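Local structure of 33 kDa chaperonin (Thermotoga maritima, 1VQ0) at residues 196-208 with 220-232. The protein probably acts as a redox-regulated molecular chaperone that keeps thermally unfolding and oxidatively damaged proteins from aggregating irreversibly. Sequence-based numbering, arbitrary orientation.
Sequences KVEMIEKNIKNLP and LDVLERIFGEKVG
N203 and I226 make the polar link between two helices whose axes approach to 8.3 Å, their N-to-C directions 130° apart. The amide donates from ND2 to I226 O (2.9 Å, 160° at the hydrogen); the acceptor lies nearly in the amide plane, but the donor sits well above the carbonyl plane. With CG anti to its own carbonyl carbon (chi1 -70°), N203 lays its amide over the C-terminal turn. M199 reaches the same turn through a bent chain, its CE 3.2 Å from F227 O; G228, with positive phi, has no CB to crowd M199 SD. In the apolar layer below, I204 CG1 meets I226 CG2 at 3.9 Å, L207 CD1 comes equally close to I226 CG1, and I200 CD1 approaches F227 CE1 at 4.1 Å. F183 of strand 176-187 touches both L207 and I226, placing the pair against the large sheet. L207 CD2 packs 3.9 Å from R225 NH1, while oppositely charged K196 and E229 stay beyond salt-bridge distance. Replacing N203 by alanine would remove the amide, and I226 O would probably lose its donor from the neighbouring helix. No backbone N of 220-232 bonds to this carbonyl, so N203 supplies a donor where the helix ends before G228.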
loop_
_atom_site.group_PDB
_atom_site.type_symbol
_atom_site.label_atom_id
_atom_site.label_comp_id
_atom_site.label_asym_id
_atom_site.label_seq_id
_atom_site.Cartn_x
_atom_site.Cartn_y
_atom_site.Cartn_z
ATOM N N LYS A 196 24.428 8.112 20.796
ATOM C CA LYS A 196 23.562 9.207 20.333
ATOM C C LYS A 196 22.104 8.697 20.209
ATOM O O LYS A 196 21.183 9.380 20.643
ATOM C CB LYS A 196 24.032 9.833 19.003
ATOM C CG LYS A 196 25.243 10.752 19.103
ATOM C CD LYS A 196 25.035 11.863 20.163
ATOM C CE LYS A 196 26.318 12.689 20.443
ATOM N NZ LYS A 196 26.339 13.296 21.840
ATOM N N VAL A 197 21.923 7.502 19.639
ATOM C CA VAL A 197 20.592 6.888 19.495
ATOM C C VAL A 197 19.924 6.812 20.883
ATOM O O VAL A 197 18.794 7.295 21.082
ATOM C CB VAL A 197 20.692 5.466 18.856
ATOM C CG1 VAL A 197 19.405 4.709 18.968
ATOM C CG2 VAL A 197 21.153 5.538 17.397
ATOM N N GLU A 198 20.678 6.259 21.843
ATOM C CA GLU A 198 20.207 6.028 23.224
ATOM C C GLU A 198 19.852 7.308 23.968
ATOM O O GLU A 198 18.847 7.357 24.676
ATOM C CB GLU A 198 21.250 5.228 24.027
ATOM C CG GLU A 198 20.939 3.737 24.045
ATOM C CD GLU A 198 22.147 2.839 24.294
ATOM O OE1 GLU A 198 23.093 3.221 25.048
ATOM O OE2 GLU A 198 22.129 1.726 23.727
ATOM N N MET A 199 20.703 8.322 23.810
ATOM C CA MET A 199 20.521 9.636 24.438
ATOM C C MET A 199 19.311 10.387 23.883
ATOM O O MET A 199 18.528 10.961 24.644
ATOM C CB MET A 199 21.777 10.470 24.215
ATOM C CG MET A 199 21.732 11.858 24.813
ATOM S SD MET A 199 22.584 13.024 23.785
ATOM C CE MET A 199 21.484 13.078 22.445
ATOM N N ILE A 200 19.184 10.398 22.558
ATOM C CA ILE A 200 18.005 10.934 21.879
ATOM C C ILE A 200 16.719 10.272 22.402
ATOM O O ILE A 200 15.813 10.951 22.855
ATOM C CB ILE A 200 18.134 10.741 20.345
ATOM C CG1 ILE A 200 19.231 11.644 19.782
ATOM C CG2 ILE A 200 16.841 11.061 19.654
ATOM C CD1 ILE A 200 19.488 11.411 18.305
ATOM N N GLU A 201 16.667 8.946 22.323
ATOM C CA GLU A 201 15.570 8.147 22.866
ATOM C C GLU A 201 15.231 8.560 24.296
ATOM O O GLU A 201 14.083 8.835 24.607
ATOM C CB GLU A 201 15.946 6.661 22.881
ATOM C CG GLU A 201 15.507 5.833 21.679
ATOM C CD GLU A 201 16.115 4.406 21.658
ATOM O OE1 GLU A 201 16.734 3.953 22.670
ATOM O OE2 GLU A 201 15.984 3.738 20.607
ATOM N N LYS A 202 16.246 8.589 25.162
ATOM C CA LYS A 202 16.060 8.913 26.583
ATOM C C LYS A 202 15.531 10.318 26.807
ATOM O O LYS A 202 14.628 10.519 27.616
ATOM C CB LYS A 202 17.369 8.730 27.364
ATOM C CG LYS A 202 17.172 8.812 28.902
ATOM C CD LYS A 202 18.430 8.548 29.698
ATOM C CE LYS A 202 18.160 8.667 31.216
ATOM N NZ LYS A 202 19.331 8.265 32.105
ATOM N N ASN A 203 16.130 11.278 26.100
ATOM C CA ASN A 203 15.726 12.677 26.136
ATOM C C ASN A 203 14.275 12.902 25.675
ATOM O O ASN A 203 13.524 13.637 26.314
ATOM C CB ASN A 203 16.701 13.543 25.296
ATOM C CG ASN A 203 18.091 13.673 25.944
ATOM O OD1 ASN A 203 18.283 13.253 27.074
ATOM N ND2 ASN A 203 19.055 14.251 25.214
ATOM N N ILE A 204 13.869 12.266 24.588
ATOM C CA ILE A 204 12.484 12.389 24.132
ATOM C C ILE A 204 11.506 11.735 25.139
ATOM O O ILE A 204 10.476 12.322 25.510
ATOM C CB ILE A 204 12.299 11.767 22.733
ATOM C CG1 ILE A 204 13.050 12.571 21.686
ATOM C CG2 ILE A 204 10.769 11.665 22.354
ATOM C CD1 ILE A 204 13.143 11.862 20.295
ATOM N N LYS A 205 11.818 10.518 25.563
ATOM C CA LYS A 205 10.972 9.804 26.524
ATOM C C LYS A 205 10.777 10.632 27.803
ATOM O O LYS A 205 9.725 10.560 28.443
ATOM C CB LYS A 205 11.569 8.427 26.872
ATOM C CG LYS A 205 10.602 7.473 27.609
ATOM C CD LYS A 205 11.374 6.462 28.487
ATOM C CE LYS A 205 10.458 5.397 29.138
ATOM N NZ LYS A 205 11.214 4.594 30.207
ATOM N N ASN A 206 11.787 11.410 28.168
ATOM C CA ASN A 206 11.704 12.223 29.356
ATOM C C ASN A 206 10.848 13.468 29.218
ATOM O O ASN A 206 10.558 14.116 30.216
ATOM C CB ASN A 206 13.102 12.662 29.774
ATOM C CG ASN A 206 13.795 11.656 30.693
ATOM O OD1 ASN A 206 13.251 10.602 31.010
ATOM N ND2 ASN A 206 15.025 11.995 31.121
ATOM N N LEU A 207 10.491 13.847 27.991
ATOM C CA LEU A 207 9.773 15.113 27.783
ATOM C C LEU A 207 8.341 15.004 28.299
ATOM O O LEU A 207 7.756 13.916 28.298
ATOM C CB LEU A 207 9.771 15.531 26.301
ATOM C CG LEU A 207 11.068 16.106 25.709
ATOM C CD1 LEU A 207 10.930 16.387 24.206
ATOM C CD2 LEU A 207 11.472 17.409 26.448
ATOM N N PRO A 208 7.770 16.130 28.731
ATOM C CA PRO A 208 6.324 16.197 28.930
ATOM C C PRO A 208 5.579 16.091 27.617
ATOM O O PRO A 208 6.140 16.330 26.532
ATOM C CB PRO A 208 6.091 17.577 29.543
ATOM C CG PRO A 208 7.461 18.150 29.896
ATOM C CD PRO A 208 8.453 17.401 29.061
ATOM N N LEU A 220 12.997 25.910 19.851
ATOM C CA LEU A 220 14.438 25.650 19.774
ATOM C C LEU A 220 15.015 25.081 21.065
ATOM O O LEU A 220 16.026 24.375 21.042
ATOM C CB LEU A 220 15.213 26.923 19.386
ATOM C CG LEU A 220 15.133 27.353 17.912
ATOM C CD1 LEU A 220 15.854 28.662 17.721
ATOM C CD2 LEU A 220 15.724 26.325 16.998
ATOM N N ASP A 221 14.409 25.467 22.188
ATOM C CA ASP A 221 14.795 24.981 23.502
ATOM C C ASP A 221 14.290 23.541 23.631
ATOM O O ASP A 221 15.017 22.669 24.090
ATOM C CB ASP A 221 14.208 25.875 24.584
ATOM C CG ASP A 221 14.673 27.335 24.462
ATOM O OD1 ASP A 221 15.804 27.575 23.995
ATOM O OD2 ASP A 221 13.977 28.311 24.806
ATOM N N VAL A 222 13.072 23.277 23.177
ATOM C CA VAL A 222 12.622 21.876 23.089
ATOM C C VAL A 222 13.628 20.982 22.320
ATOM O O VAL A 222 13.896 19.863 22.701
ATOM C CB VAL A 222 11.248 21.749 22.394
ATOM C CG1 VAL A 222 10.888 20.263 22.105
ATOM C CG2 VAL A 222 10.151 22.358 23.230
ATOM N N LEU A 223 14.156 21.475 21.213
ATOM C CA LEU A 223 15.102 20.687 20.420
ATOM C C LEU A 223 16.457 20.505 21.180
ATOM O O LEU A 223 17.129 19.456 21.051
ATOM C CB LEU A 223 15.342 21.359 19.058
ATOM C CG LEU A 223 14.200 21.576 18.057
ATOM C CD1 LEU A 223 14.679 22.434 16.877
ATOM C CD2 LEU A 223 13.674 20.286 17.576
ATOM N N GLU A 224 16.858 21.546 21.930
ATOM C CA GLU A 224 18.081 21.469 22.755
ATOM C C GLU A 224 17.972 20.342 23.766
ATOM O O GLU A 224 18.887 19.546 23.924
ATOM C CB GLU A 224 18.384 22.779 23.480
ATOM C CG GLU A 224 19.427 22.576 24.567
ATOM C CD GLU A 224 19.893 23.848 25.216
ATOM O OE1 GLU A 224 19.252 24.904 24.990
ATOM O OE2 GLU A 224 20.925 23.739 25.939
ATOM N N ARG A 225 16.822 20.291 24.415
ATOM C CA ARG A 225 16.467 19.181 25.295
ATOM C C ARG A 225 16.531 17.805 24.632
ATOM O O ARG A 225 17.093 16.887 25.230
ATOM C CB ARG A 225 15.080 19.395 25.873
ATOM C CG ARG A 225 14.944 20.650 26.719
ATOM C CD ARG A 225 14.190 20.427 27.972
ATOM N NE ARG A 225 13.061 21.336 28.094
ATOM C CZ ARG A 225 11.971 21.057 28.798
ATOM N NH1 ARG A 225 11.858 19.887 29.439
ATOM N NH2 ARG A 225 10.981 21.943 28.868
ATOM N N ILE A 226 15.959 17.647 23.429
ATOM C CA ILE A 226 16.125 16.381 22.693
ATOM C C ILE A 226 17.601 15.951 22.413
ATOM O O ILE A 226 17.969 14.785 22.619
ATOM C CB ILE A 226 15.342 16.408 21.375
ATOM C CG1 ILE A 226 13.822 16.414 21.659
ATOM C CG2 ILE A 226 15.688 15.178 20.536
ATOM C CD1 ILE A 226 12.942 16.840 20.513
ATOM N N PHE A 227 18.424 16.872 21.921
ATOM C CA PHE A 227 19.718 16.498 21.372
ATOM C C PHE A 227 20.838 16.607 22.355
ATOM O O PHE A 227 21.977 16.259 22.024
ATOM C CB PHE A 227 20.010 17.325 20.119
ATOM C CG PHE A 227 19.167 16.930 18.983
ATOM C CD1 PHE A 227 19.390 15.715 18.342
ATOM C CD2 PHE A 227 18.059 17.694 18.616
ATOM C CE1 PHE A 227 18.570 15.302 17.320
ATOM C CE2 PHE A 227 17.252 17.310 17.581
ATOM C CZ PHE A 227 17.492 16.106 16.930
ATOM N N GLY A 228 20.530 17.107 23.554
ATOM C CA GLY A 228 21.548 17.236 24.638
ATOM C C GLY A 228 22.443 18.452 24.514
ATOM O O GLY A 228 23.091 18.790 25.444
ATOM N N GLU A 229 22.438 19.086 23.347
ATOM C CA GLU A 229 23.097 20.348 23.045
ATOM C C GLU A 229 22.145 21.181 22.164
ATOM O O GLU A 229 21.172 20.650 21.638
ATOM C CB GLU A 229 24.397 20.078 22.293
ATOM C CG GLU A 229 24.193 19.548 20.883
ATOM C CD GLU A 229 25.229 18.533 20.456
ATOM O OE1 GLU A 229 25.120 17.355 20.887
ATOM O OE2 GLU A 229 26.122 18.925 19.675
ATOM N N LYS A 230 22.429 22.463 21.991
ATOM C CA LYS A 230 21.694 23.306 21.058
ATOM C C LYS A 230 21.865 22.822 19.613
ATOM O O LYS A 230 22.894 22.282 19.228
ATOM C CB LYS A 230 22.111 24.782 21.151
ATOM C CG LYS A 230 21.399 25.557 22.276
ATOM C CD LYS A 230 22.101 26.876 22.612
ATOM C CE LYS A 230 21.660 27.477 23.974
ATOM N NZ LYS A 230 22.761 28.329 24.517
ATOM N N VAL A 231 20.832 23.014 18.807
ATOM C CA VAL A 231 20.937 22.616 17.405
ATOM C C VAL A 231 21.774 23.659 16.669
ATOM O O VAL A 231 22.095 24.692 17.223
ATOM C CB VAL A 231 19.573 22.398 16.728
ATOM C CG1 VAL A 231 18.916 21.169 17.308
ATOM C CG2 VAL A 231 18.648 23.655 16.784
ATOM N N GLY A 232 22.114 23.345 15.434
ATOM C CA GLY A 232 22.872 24.217 14.592
ATOM C C GLY A 232 21.957 24.977 13.659
ATOM O O GLY A 232 21.023 25.644 14.110
#